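Local coordinates for dual specificity protein phosphatase 8 (Homo sapiens, PDB 4JMK) that probably removes phosphate from phosphotyrosine, phosphoserine and phosphothreonine in proteins and negatively regulates MAP kinases, at residues A[86-89]-A[94-97]; A[52-57]-A[64-69]; A[3-6]-A[10-13]; A[13-18]-A[37-42]. The protein carries 1 engineered substitution. All coordinates share one frame; numbering follows the deposited sequence.

In the fold
All four lie in the catalytic domain and come along the chain in the order contact 3, contact 4, contact 2, contact 1. Contact 1, the phosphate-binding turn between strand 83-87 and helix 94-107, is the hub: the centres of contacts 2, 3 and 4 lie about 10, 10 and 9 Å from its own, and each touches it. Contact 3 pairs edge strand 4-7 with strand 10-13, the neighbour of 83-87 in the five-stranded mixed sheet. Contact 4 shares G13 with contact 3. The centres of contacts 2 and 3 lie about 18 Å apart, on opposite sides of the chain's centre. The I55 and C39 side chains lie about 7 and 5 Å from that of active-site S88.

Contact 1 (A[86-89]-A[94-97]); sequences VHSL and RSAT. Engineered in segment 86-89: S88 (natural residue Cys). With SO4 (sulfate ion), chain C; SO4 (sulfate ion), chain D.
S88 OG sits at a crossing of several groups: S95 OG donates a hydrogen bond to it at 2.8 Å, and S95 N adds a weak one at 3.4 Å. A further weak bond comes from G91 N. The oxygen also lies against O4 of the sulfate of chain C, at a separation so short that its length is doubtful. S88 is an engineered substitution for the natural cysteine, predicted to form the phosphocysteine intermediate. With S88 chi1 at 36° and S95 chi1 at 55°, each hydroxyl is held between its own backbone N and carbonyl carbon, which lets the two meet.

H87, S88 and R94 belong to the HC(X)5R signature loop of protein tyrosine phosphatases, the P-loop that cradles a phosphate; the sulfate of chain C, probably from the crystallisation liquor, occupies that cradle. R94 bends at chi3 (-70°) and presents two guanidinium nitrogens along one edge: NE reaches O2 of this sulfate at 2.6 Å, while NH2 reaches O1 at 2.9 Å. Backbone N of R94 also donates to O2, and A90, I92 and S93 supply further amides. S88 CB lies over a guanidinium face, 3.9 Å from R94 NE. R94 NH1 bonds O4 of the sulfate of chain D and I55 O. Deeper in, V86 CG1 packs on S95 CB at 3.8 Å, where strand 83-87 packs against helix 94-107.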
loop_
_atom_site.group_PDB
_atom_site.type_symbol
_atom_site.label_atom_id
_atom_site.label_comp_id
_atom_site.label_asym_id
_atom_site.label_seq_id
_atom_site.Cartn_x
_atom_site.Cartn_y
_atom_site.Cartn_z
ATOM N N VAL A 86 3.083 -2.396 -4.244
ATOM C CA VAL A 86 3.436 -1.744 -3.000
ATOM C C VAL A 86 4.273 -2.750 -2.226
ATOM O O VAL A 86 3.858 -3.899 -2.035
ATOM C CB VAL A 86 2.198 -1.407 -2.183
ATOM C CG1 VAL A 86 2.603 -0.627 -0.947
ATOM C CG2 VAL A 86 1.256 -0.591 -3.020
ATOM N N HIS A 87 5.457 -2.336 -1.789
ATOM C CA HIS A 87 6.352 -3.265 -1.111
ATOM C C HIS A 87 7.090 -2.593 0.024
ATOM O O HIS A 87 7.157 -1.361 0.108
ATOM C CB HIS A 87 7.383 -3.855 -2.091
ATOM C CG HIS A 87 8.514 -2.928 -2.402
ATOM N ND1 HIS A 87 9.692 -2.910 -1.673
ATOM C CD2 HIS A 87 8.650 -1.965 -3.347
ATOM C CE1 HIS A 87 10.494 -1.983 -2.160
ATOM N NE2 HIS A 87 9.889 -1.394 -3.175
ATOM N N SER A 88 7.628 -3.418 0.914
ATOM C CA SER A 88 8.595 -2.951 1.889
ATOM C C SER A 88 9.688 -4.008 1.925
ATOM O O SER A 88 9.965 -4.633 0.904
ATOM C CB SER A 88 7.920 -2.743 3.247
ATOM O OG SER A 88 6.926 -3.728 3.475
ATOM N N LEU A 89 10.313 -4.233 3.076
ATOM C CA LEU A 89 11.349 -5.257 3.130
ATOM C C LEU A 89 10.736 -6.648 2.986
ATOM O O LEU A 89 11.104 -7.418 2.090
ATOM C CB LEU A 89 12.149 -5.152 4.433
ATOM C CG LEU A 89 13.336 -6.118 4.573
ATOM C CD1 LEU A 89 14.256 -5.996 3.381
ATOM C CD2 LEU A 89 14.093 -5.822 5.837
ATOM N N ARG A 94 4.564 -2.501 6.810
ATOM C CA ARG A 94 4.481 -1.153 6.230
ATOM C C ARG A 94 3.661 -1.123 4.946
ATOM O O ARG A 94 2.664 -0.403 4.851
ATOM C CB ARG A 94 5.877 -0.591 5.973
ATOM C CG ARG A 94 6.601 -0.160 7.248
ATOM C CD ARG A 94 8.076 0.058 6.977
ATOM N NE ARG A 94 8.763 -1.204 6.708
ATOM C CZ ARG A 94 10.063 -1.305 6.438
ATOM N NH1 ARG A 94 10.818 -0.214 6.386
ATOM N NH2 ARG A 94 10.606 -2.496 6.208
ATOM N N SER A 95 4.068 -1.923 3.966
ATOM C CA SER A 95 3.345 -2.002 2.708
ATOM C C SER A 95 1.936 -2.562 2.893
ATOM O O SER A 95 0.975 -2.084 2.278
ATOM C CB SER A 95 4.137 -2.863 1.725
ATOM O OG SER A 95 4.411 -4.131 2.296
ATOM N N ALA A 96 1.795 -3.566 3.756
ATOM C CA ALA A 96 0.482 -4.170 3.972
ATOM C C ALA A 96 -0.506 -3.117 4.477
ATOM O O ALA A 96 -1.662 -3.065 4.041
ATOM C CB ALA A 96 0.600 -5.325 4.971
ATOM N N THR A 97 -0.049 -2.266 5.389
ATOM C CA THR A 97 -0.937 -1.233 5.937
ATOM C C THR A 97 -1.395 -0.254 4.848
ATOM O O THR A 97 -2.559 0.147 4.805
ATOM C CB THR A 97 -0.271 -0.499 7.119
ATOM O OG1 THR A 97 0.096 -1.463 8.120
ATOM C CG2 THR A 97 -1.246 0.504 7.742
HETATM S S SO4 C . 7.691 -4.796 6.447
HETATM O O1 SO4 C . 8.972 -4.834 5.741
HETATM O O2 SO4 C . 7.563 -3.482 7.067
HETATM O O3 SO4 C . 7.694 -5.829 7.470
HETATM O O4 SO4 C . 6.587 -5.034 5.551
HETATM S S SO4 D . 14.370 1.128 7.159
HETATM O O1 SO4 D . 15.794 1.307 6.899
HETATM O O2 SO4 D . 13.894 2.288 7.908
HETATM O O3 SO4 D . 14.184 -0.083 7.956
HETATM O O4 SO4 D . 13.635 1.015 5.899
#

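Contact 2 (A[52-57]-A[64-69]); sequences RVPIND and LPWLDK
W66 swings its CG opposite its own carbonyl carbon (chi1 -72°), and V53 carries CG1 on the far side from its backbone N (chi1 178°); these two rotations bring the indole and the valine methyl together. V53 CG1 settles over the five-membered ring, 3.6 Å from W66 CG, in a CH-pi contact 26° off the ring normal. On that same face, P54 CD covers the six-membered ring, 3.6 Å from W66 CZ2, with P54 CG close behind. One face of the tryptophan is tiled by two consecutive residues. The proline crosses the indole at about a right angle, while V53 and W66 slide past one another in opposite directions. I55 CG2 adds a looser apolar contact with W66 CD1 at 4.2 Å.

What offers V53 and P54 to the ring together is an inverse gamma turn centred on P54, with a weak bond of 2.8 Å from I55 N to V53 O. No hydrogen bond links the two segments; the join is apolar, mainly carbon over an aromatic face. The loop after edge strand 50-52, to which 52-57 belongs, probably corresponds to the general-acid region of phosphatases of this family. V53 packs on L33 of strand 29-34, R52 reaches C39 and S36, and L67 of helix 67-79 leans on I98 and A101 of helix 94-107 and on Y138 of helix 129-148.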
loop_
_atom_site.group_PDB
_atom_site.type_symbol
_atom_site.label_atom_id
_atom_site.label_comp_id
_atom_site.label_asym_id
_atom_site.label_seq_id
_atom_site.Cartn_x
_atom_site.Cartn_y
_atom_site.Cartn_z
ATOM N N ARG A 52 8.507 6.843 -3.022
ATOM C CA ARG A 52 8.973 6.318 -1.736
ATOM C C ARG A 52 8.130 6.877 -0.589
ATOM O O ARG A 52 7.830 8.069 -0.568
ATOM C CB ARG A 52 10.449 6.674 -1.502
ATOM C CG ARG A 52 11.022 6.106 -0.181
ATOM C CD ARG A 52 12.546 6.319 -0.025
ATOM N NE ARG A 52 13.325 5.699 -1.098
ATOM C CZ ARG A 52 13.697 4.418 -1.124
ATOM N NH1 ARG A 52 13.368 3.593 -0.130
ATOM N NH2 ARG A 52 14.411 3.958 -2.140
ATOM N N VAL A 53 7.740 6.004 0.339
ATOM C CA VAL A 53 7.214 6.422 1.644
ATOM C C VAL A 53 8.294 6.077 2.665
ATOM O O VAL A 53 8.437 4.913 3.059
ATOM C CB VAL A 53 5.913 5.692 2.003
ATOM C CG1 VAL A 53 5.428 6.117 3.402
ATOM C CG2 VAL A 53 4.859 5.991 0.971
ATOM N N PRO A 54 9.086 7.084 3.062
ATOM C CA PRO A 54 10.324 6.865 3.812
ATOM C C PRO A 54 10.073 6.565 5.288
ATOM O O PRO A 54 10.276 7.429 6.142
ATOM C CB PRO A 54 11.068 8.196 3.638
ATOM C CG PRO A 54 9.976 9.215 3.527
ATOM C CD PRO A 54 8.835 8.517 2.807
ATOM N N ILE A 55 9.647 5.341 5.586
ATOM C CA ILE A 55 9.336 4.971 6.967
ATOM C C ILE A 55 9.998 3.664 7.405
ATOM O O ILE A 55 10.175 2.742 6.606
ATOM C CB ILE A 55 7.809 4.849 7.182
ATOM C CG1 ILE A 55 7.216 3.781 6.251
ATOM C CG2 ILE A 55 7.133 6.196 6.966
ATOM C CD1 ILE A 55 5.728 3.532 6.449
ATOM N N ASN A 56 10.342 3.597 8.689
ATOM C CA ASN A 56 10.895 2.400 9.316
ATOM C C ASN A 56 9.770 1.540 9.907
ATOM O O ASN A 56 8.695 2.056 10.200
ATOM C CB ASN A 56 11.866 2.843 10.421
ATOM C CG ASN A 56 12.707 1.703 10.967
ATOM O OD1 ASN A 56 12.617 1.361 12.148
ATOM N ND2 ASN A 56 13.533 1.116 10.112
ATOM N N ASP A 57 9.999 0.240 10.087
ATOM C CA ASP A 57 8.957 -0.620 10.659
ATOM C C ASP A 57 9.070 -0.713 12.181
ATOM O O ASP A 57 9.739 -1.606 12.702
ATOM C CB ASP A 57 9.010 -2.031 10.059
ATOM C CG ASP A 57 7.878 -2.920 10.552
ATOM O OD1 ASP A 57 6.713 -2.455 10.581
ATOM O OD2 ASP A 57 8.150 -4.087 10.913
ATOM N N LEU A 64 0.550 7.903 8.920
ATOM C CA LEU A 64 -0.729 8.593 8.651
ATOM C C LEU A 64 -0.821 9.634 7.504
ATOM O O LEU A 64 -1.709 9.509 6.628
ATOM C CB LEU A 64 -1.315 9.186 9.938
ATOM C CG LEU A 64 -2.565 8.527 10.506
ATOM C CD1 LEU A 64 -2.949 9.199 11.821
ATOM C CD2 LEU A 64 -3.707 8.609 9.505
ATOM N N PRO A 65 0.078 10.653 7.490
ATOM C CA PRO A 65 0.091 11.708 6.481
ATOM C C PRO A 65 0.673 11.268 5.179
ATOM O O PRO A 65 0.782 12.112 4.303
ATOM C CB PRO A 65 1.052 12.738 7.063
ATOM C CG PRO A 65 1.993 11.913 7.799
ATOM C CD PRO A 65 1.103 10.930 8.482
ATOM N N TRP A 66 1.085 10.012 5.048
ATOM C CA TRP A 66 1.546 9.505 3.754
ATOM C C TRP A 66 0.443 8.742 3.059
ATOM O O TRP A 66 0.577 8.403 1.891
ATOM C CB TRP A 66 2.739 8.566 3.944
ATOM C CG TRP A 66 3.994 9.272 4.337
ATOM C CD1 TRP A 66 4.594 9.271 5.566
ATOM C CD2 TRP A 66 4.823 10.073 3.486
ATOM N NE1 TRP A 66 5.741 10.033 5.533
ATOM C CE2 TRP A 66 5.903 10.538 4.268
ATOM C CE3 TRP A 66 4.754 10.448 2.140
ATOM C CZ2 TRP A 66 6.912 11.354 3.740
ATOM C CZ3 TRP A 66 5.750 11.259 1.623
ATOM C CH2 TRP A 66 6.814 11.702 2.421
ATOM N N LEU A 67 -0.643 8.462 3.774
ATOM C CA LEU A 67 -1.683 7.582 3.237
ATOM C C LEU A 67 -2.422 8.192 2.048
ATOM O O LEU A 67 -2.587 7.543 1.023
ATOM C CB LEU A 67 -2.666 7.152 4.339
ATOM C CG LEU A 67 -2.055 6.221 5.394
ATOM C CD1 LEU A 67 -3.068 5.867 6.502
ATOM C CD2 LEU A 67 -1.509 4.959 4.727
ATOM N N ASP A 68 -2.846 9.443 2.162
ATOM C CA ASP A 68 -3.562 10.057 1.049
ATOM C C ASP A 68 -2.711 10.158 -0.230
ATOM O O ASP A 68 -3.218 9.925 -1.328
ATOM C CB ASP A 68 -4.139 11.417 1.454
ATOM C CG ASP A 68 -5.448 11.292 2.237
ATOM O OD1 ASP A 68 -6.197 10.297 2.046
ATOM O OD2 ASP A 68 -5.734 12.206 3.034
ATOM N N LYS A 69 -1.425 10.482 -0.088
ATOM C CA LYS A 69 -0.526 10.556 -1.245
ATOM C C LYS A 69 -0.201 9.182 -1.834
ATOM O O LYS A 69 -0.041 9.045 -3.049
ATOM C CB LYS A 69 0.765 11.306 -0.891
ATOM C CG LYS A 69 0.567 12.812 -0.741
ATOM C CD LYS A 69 1.906 13.547 -0.705
ATOM C CE LYS A 69 1.725 15.061 -0.612
ATOM N NZ LYS A 69 2.153 15.595 0.719
#

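Contact 3 (A[3-6]-A[10-13]); sequences LTRI and LYLG
Y11 lays its ring between L3 and R5, the apolar heart of one side of this hairpin. L3 CG comes within 3.9 Å of Y11 CD2 at an oblique angle. From the next-but-one residue, R5 CG lies over one ring face in a CH-pi contact, with R5 CB 3.8 Å from Y11 CE2. It is the aliphatic stem of the arginine that does the covering: the guanidinium plane stands 79° from the ring, so it does not stack. Y11 chi1 of -69° turns the ring back across R5, its partner in a non-hydrogen-bonded antiparallel pair. I6 CG1 rests on L12 CB at 3.8 Å, L12 lying on the same sheet face as T4.

Toward the polar rim, T4 and L12 form the hydrogen-bonded pair: L12 N donates to T4 O at 2.8 Å, and T4 N returns a bond to L12 O at 3.1 Å. Beyond them, I6 N reaches L10 O at 2.7 Å, just where the first strand turns a corner. T4 OG1 is hydrogen-bonded to R122 NH1. Strand 10-13 joins the sheet through backbone bonds of Y11 and G13 to strand 83-87, while I6 and L12 face helices 94-107 and 111-121, touching I103, F117, A99 and V118.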
loop_
_atom_site.group_PDB
_atom_site.type_symbol
_atom_site.label_atom_id
_atom_site.label_comp_id
_atom_site.label_asym_id
_atom_site.label_seq_id
_atom_site.Cartn_x
_atom_site.Cartn_y
_atom_site.Cartn_z
ATOM N N LEU A 3 4.682 -13.074 -4.289
ATOM C CA LEU A 3 3.964 -11.900 -4.793
ATOM C C LEU A 3 2.446 -12.075 -4.772
ATOM O O LEU A 3 1.929 -13.050 -5.314
ATOM C CB LEU A 3 4.411 -11.603 -6.223
ATOM C CG LEU A 3 3.798 -10.352 -6.848
ATOM C CD1 LEU A 3 4.140 -9.153 -5.982
ATOM C CD2 LEU A 3 4.299 -10.137 -8.266
ATOM N N THR A 4 1.737 -11.131 -4.152
ATOM C CA THR A 4 0.278 -11.216 -4.037
ATOM C C THR A 4 -0.440 -10.171 -4.884
ATOM O O THR A 4 -0.155 -8.980 -4.784
ATOM C CB THR A 4 -0.180 -10.999 -2.588
ATOM O OG1 THR A 4 0.617 -11.799 -1.714
ATOM C CG2 THR A 4 -1.653 -11.379 -2.436
ATOM N N ARG A 5 -1.372 -10.618 -5.716
ATOM C CA ARG A 5 -2.273 -9.700 -6.400
ATOM C C ARG A 5 -3.440 -9.361 -5.462
ATOM O O ARG A 5 -4.198 -10.247 -5.059
ATOM C CB ARG A 5 -2.790 -10.345 -7.682
ATOM C CG ARG A 5 -3.543 -9.395 -8.611
ATOM C CD ARG A 5 -4.209 -10.160 -9.755
ATOM N NE ARG A 5 -5.518 -10.698 -9.376
ATOM C CZ ARG A 5 -5.762 -11.974 -9.070
ATOM N NH1 ARG A 5 -4.785 -12.872 -9.097
ATOM N NH2 ARG A 5 -6.993 -12.352 -8.740
ATOM N N ILE A 6 -3.588 -8.088 -5.102
ATOM C CA ILE A 6 -4.679 -7.689 -4.200
ATOM C C ILE A 6 -5.927 -7.260 -4.994
ATOM O O ILE A 6 -7.044 -7.721 -4.720
ATOM C CB ILE A 6 -4.241 -6.553 -3.239
ATOM C CG1 ILE A 6 -3.021 -6.991 -2.418
ATOM C CG2 ILE A 6 -5.387 -6.153 -2.311
ATOM C CD1 ILE A 6 -3.282 -8.217 -1.524
ATOM N N LEU A 10 -3.400 -3.699 -8.311
ATOM C CA LEU A 10 -2.635 -3.520 -7.063
ATOM C C LEU A 10 -2.041 -4.820 -6.520
ATOM O O LEU A 10 -2.780 -5.759 -6.151
ATOM C CB LEU A 10 -3.536 -2.858 -5.997
ATOM C CG LEU A 10 -2.920 -2.679 -4.605
ATOM C CD1 LEU A 10 -1.778 -1.680 -4.666
ATOM C CD2 LEU A 10 -3.991 -2.207 -3.632
ATOM N N TYR A 11 -0.707 -4.855 -6.472
ATOM C CA TYR A 11 0.059 -5.969 -5.916
ATOM C C TYR A 11 0.721 -5.581 -4.607
ATOM O O TYR A 11 1.044 -4.406 -4.388
ATOM C CB TYR A 11 1.168 -6.386 -6.887
ATOM C CG TYR A 11 0.656 -7.038 -8.142
ATOM C CD1 TYR A 11 0.147 -6.272 -9.178
ATOM C CD2 TYR A 11 0.710 -8.422 -8.302
ATOM C CE1 TYR A 11 -0.324 -6.862 -10.336
ATOM C CE2 TYR A 11 0.247 -9.020 -9.461
ATOM C CZ TYR A 11 -0.268 -8.230 -10.476
ATOM O OH TYR A 11 -0.738 -8.808 -11.637
ATOM N N LEU A 12 0.952 -6.584 -3.753
ATOM C CA LEU A 12 1.624 -6.388 -2.471
ATOM C C LEU A 12 2.776 -7.401 -2.381
ATOM O O LEU A 12 2.575 -8.592 -2.612
ATOM C CB LEU A 12 0.607 -6.603 -1.334
ATOM C CG LEU A 12 1.016 -6.396 0.119
ATOM C CD1 LEU A 12 1.616 -5.012 0.284
ATOM C CD2 LEU A 12 -0.200 -6.582 1.036
ATOM N N GLY A 13 3.984 -6.941 -2.081
ATOM C CA GLY A 13 5.117 -7.853 -2.096
ATOM C C GLY A 13 6.299 -7.406 -1.267
ATOM O O GLY A 13 6.193 -6.460 -0.479
#

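Contact 4 (A[13-18]-A[37-42]); sequences GSQKDV and NSCPKP. With SO4 (sulfate ion), chain D.
Helix 15-18 opens with a capping box, and this short turn sets Q15 and V18 against C39 and P42 in the loop that follows strand 29-34. At the box, S14 OG accepts from D17 N at 3.1 Å, while D17 OD2 takes S14 N at 3.0 Å, approached from above the carboxylate plane. Q15 runs out fully extended as far as CD (chi1 171°, chi2 174°), which carries its amide over to the loop: Q15 OE1 stops 3.2 Å from C39 SG and also lies beside P40 CD, the glutamine and proline crossing at about a right angle. One turn on, V18 CG2 meets P42 CG at 3.9 Å. That same P42 CG presses on V18 O at 3.5 Å, a carbonyl oxygen buried here without any hydrogen-bonding partner in the model.

At the start of the loop, the sulfate of chain D, probably from the crystallisation liquor, bridges the backbone amides of N37 and S38, which both donate to its O4, and R94 NH1. V18 packs on I85 and H87 of strand 83-87 and on M24 of helix 21-26; C39 touches H87 too, while its carbonyl oxygen accepts a hydrogen bond from N34 at the end of strand 29-34.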
loop_
_atom_site.group_PDB
_atom_site.type_symbol
_atom_site.label_atom_id
_atom_site.label_comp_id
_atom_site.label_asym_id
_atom_site.label_seq_id
_atom_site.Cartn_x
_atom_site.Cartn_y
_atom_site.Cartn_z
ATOM N N GLY A 13 3.984 -6.941 -2.081
ATOM C CA GLY A 13 5.117 -7.853 -2.096
ATOM C C GLY A 13 6.299 -7.406 -1.267
ATOM O O GLY A 13 6.193 -6.460 -0.479
ATOM N N SER A 14 7.427 -8.103 -1.451
ATOM C CA SER A 14 8.638 -7.899 -0.652
ATOM C C SER A 14 9.730 -7.231 -1.470
ATOM O O SER A 14 9.602 -7.080 -2.692
ATOM C CB SER A 14 9.175 -9.245 -0.176
ATOM O OG SER A 14 9.616 -10.023 -1.282
ATOM N N GLN A 15 10.818 -6.855 -0.801
ATOM C CA GLN A 15 11.993 -6.357 -1.511
ATOM C C GLN A 15 12.488 -7.384 -2.532
ATOM O O GLN A 15 12.812 -7.033 -3.670
ATOM C CB GLN A 15 13.124 -6.002 -0.528
ATOM C CG GLN A 15 14.443 -5.681 -1.242
ATOM C CD GLN A 15 15.515 -5.195 -0.293
ATOM O OE1 GLN A 15 15.325 -4.215 0.427
ATOM N NE2 GLN A 15 16.647 -5.885 -0.278
ATOM N N LYS A 16 12.533 -8.657 -2.138
ATOM C CA LYS A 16 12.956 -9.701 -3.069
ATOM C C LYS A 16 12.059 -9.792 -4.299
ATOM O O LYS A 16 12.558 -10.029 -5.392
ATOM C CB LYS A 16 13.060 -11.071 -2.385
ATOM C CG LYS A 16 14.166 -11.154 -1.337
ATOM C CD LYS A 16 14.503 -12.600 -0.973
ATOM C CE LYS A 16 15.292 -12.676 0.338
ATOM N NZ LYS A 16 15.803 -14.053 0.622
ATOM N N ASP A 17 10.746 -9.628 -4.124
ATOM C CA ASP A 17 9.824 -9.568 -5.263
ATOM C C ASP A 17 10.154 -8.423 -6.226
ATOM O O ASP A 17 10.318 -8.640 -7.434
ATOM C CB ASP A 17 8.372 -9.396 -4.789
ATOM C CG ASP A 17 7.838 -10.613 -4.069
ATOM O OD1 ASP A 17 8.297 -11.732 -4.375
ATOM O OD2 ASP A 17 6.945 -10.449 -3.206
ATOM N N VAL A 18 10.243 -7.205 -5.700
ATOM C CA VAL A 18 10.329 -6.014 -6.546
ATOM C C VAL A 18 11.670 -5.932 -7.289
ATOM O O VAL A 18 11.772 -5.286 -8.334
ATOM C CB VAL A 18 10.079 -4.717 -5.732
ATOM C CG1 VAL A 18 11.321 -4.335 -4.925
ATOM C CG2 VAL A 18 9.676 -3.569 -6.647
ATOM N N ASN A 37 12.902 3.077 4.067
ATOM C CA ASN A 37 14.031 3.978 3.858
ATOM C C ASN A 37 15.174 3.260 3.154
ATOM O O ASN A 37 15.942 3.870 2.404
ATOM C CB ASN A 37 14.565 4.525 5.196
ATOM C CG ASN A 37 13.622 5.515 5.841
ATOM O OD1 ASN A 37 13.240 6.516 5.232
ATOM N ND2 ASN A 37 13.230 5.235 7.081
ATOM N N SER A 38 15.296 1.962 3.416
ATOM C CA SER A 38 16.505 1.228 3.038
ATOM C C SER A 38 16.396 0.458 1.727
ATOM O O SER A 38 17.406 0.215 1.074
ATOM C CB SER A 38 16.915 0.274 4.161
ATOM O OG SER A 38 15.843 -0.590 4.496
ATOM N N CYS A 39 15.182 0.074 1.333
ATOM C CA CYS A 39 15.017 -0.694 0.101
ATOM C C CYS A 39 15.269 0.205 -1.101
ATOM O O CYS A 39 14.756 1.324 -1.173
ATOM C CB CYS A 39 13.618 -1.310 -0.001
ATOM S SG CYS A 39 13.060 -2.247 1.464
ATOM N N PRO A 40 16.070 -0.281 -2.056
ATOM C CA PRO A 40 16.409 0.510 -3.245
ATOM C C PRO A 40 15.298 0.482 -4.294
ATOM O O PRO A 40 14.527 -0.490 -4.354
ATOM C CB PRO A 40 17.640 -0.218 -3.792
ATOM C CG PRO A 40 17.412 -1.663 -3.405
ATOM C CD PRO A 40 16.716 -1.610 -2.054
ATOM N N LYS A 41 15.207 1.534 -5.107
ATOM C CA LYS A 41 14.404 1.480 -6.329
ATOM C C LYS A 41 15.098 0.507 -7.268
ATOM O O LYS A 41 16.330 0.508 -7.342
ATOM C CB LYS A 41 14.328 2.856 -7.009
ATOM C CG LYS A 41 13.603 2.838 -8.367
ATOM C CD LYS A 41 13.399 4.231 -8.985
ATOM C CE LYS A 41 14.638 4.726 -9.716
ATOM N NZ LYS A 41 15.021 3.787 -10.813
ATOM N N PRO A 42 14.323 -0.329 -7.981
ATOM C CA PRO A 42 14.955 -1.219 -8.960
ATOM C C PRO A 42 15.435 -0.374 -10.127
ATOM O O PRO A 42 14.764 0.604 -10.483
ATOM C CB PRO A 42 13.801 -2.120 -9.423
ATOM C CG PRO A 42 12.687 -1.913 -8.420
ATOM C CD PRO A 42 12.860 -0.510 -7.935
HETATM S S SO4 D . 14.370 1.128 7.159
HETATM O O1 SO4 D . 15.794 1.307 6.899
HETATM O O2 SO4 D . 13.894 2.288 7.908
HETATM O O3 SO4 D . 14.184 -0.083 7.956
HETATM O O4 SO4 D . 13.635 1.015 5.899
#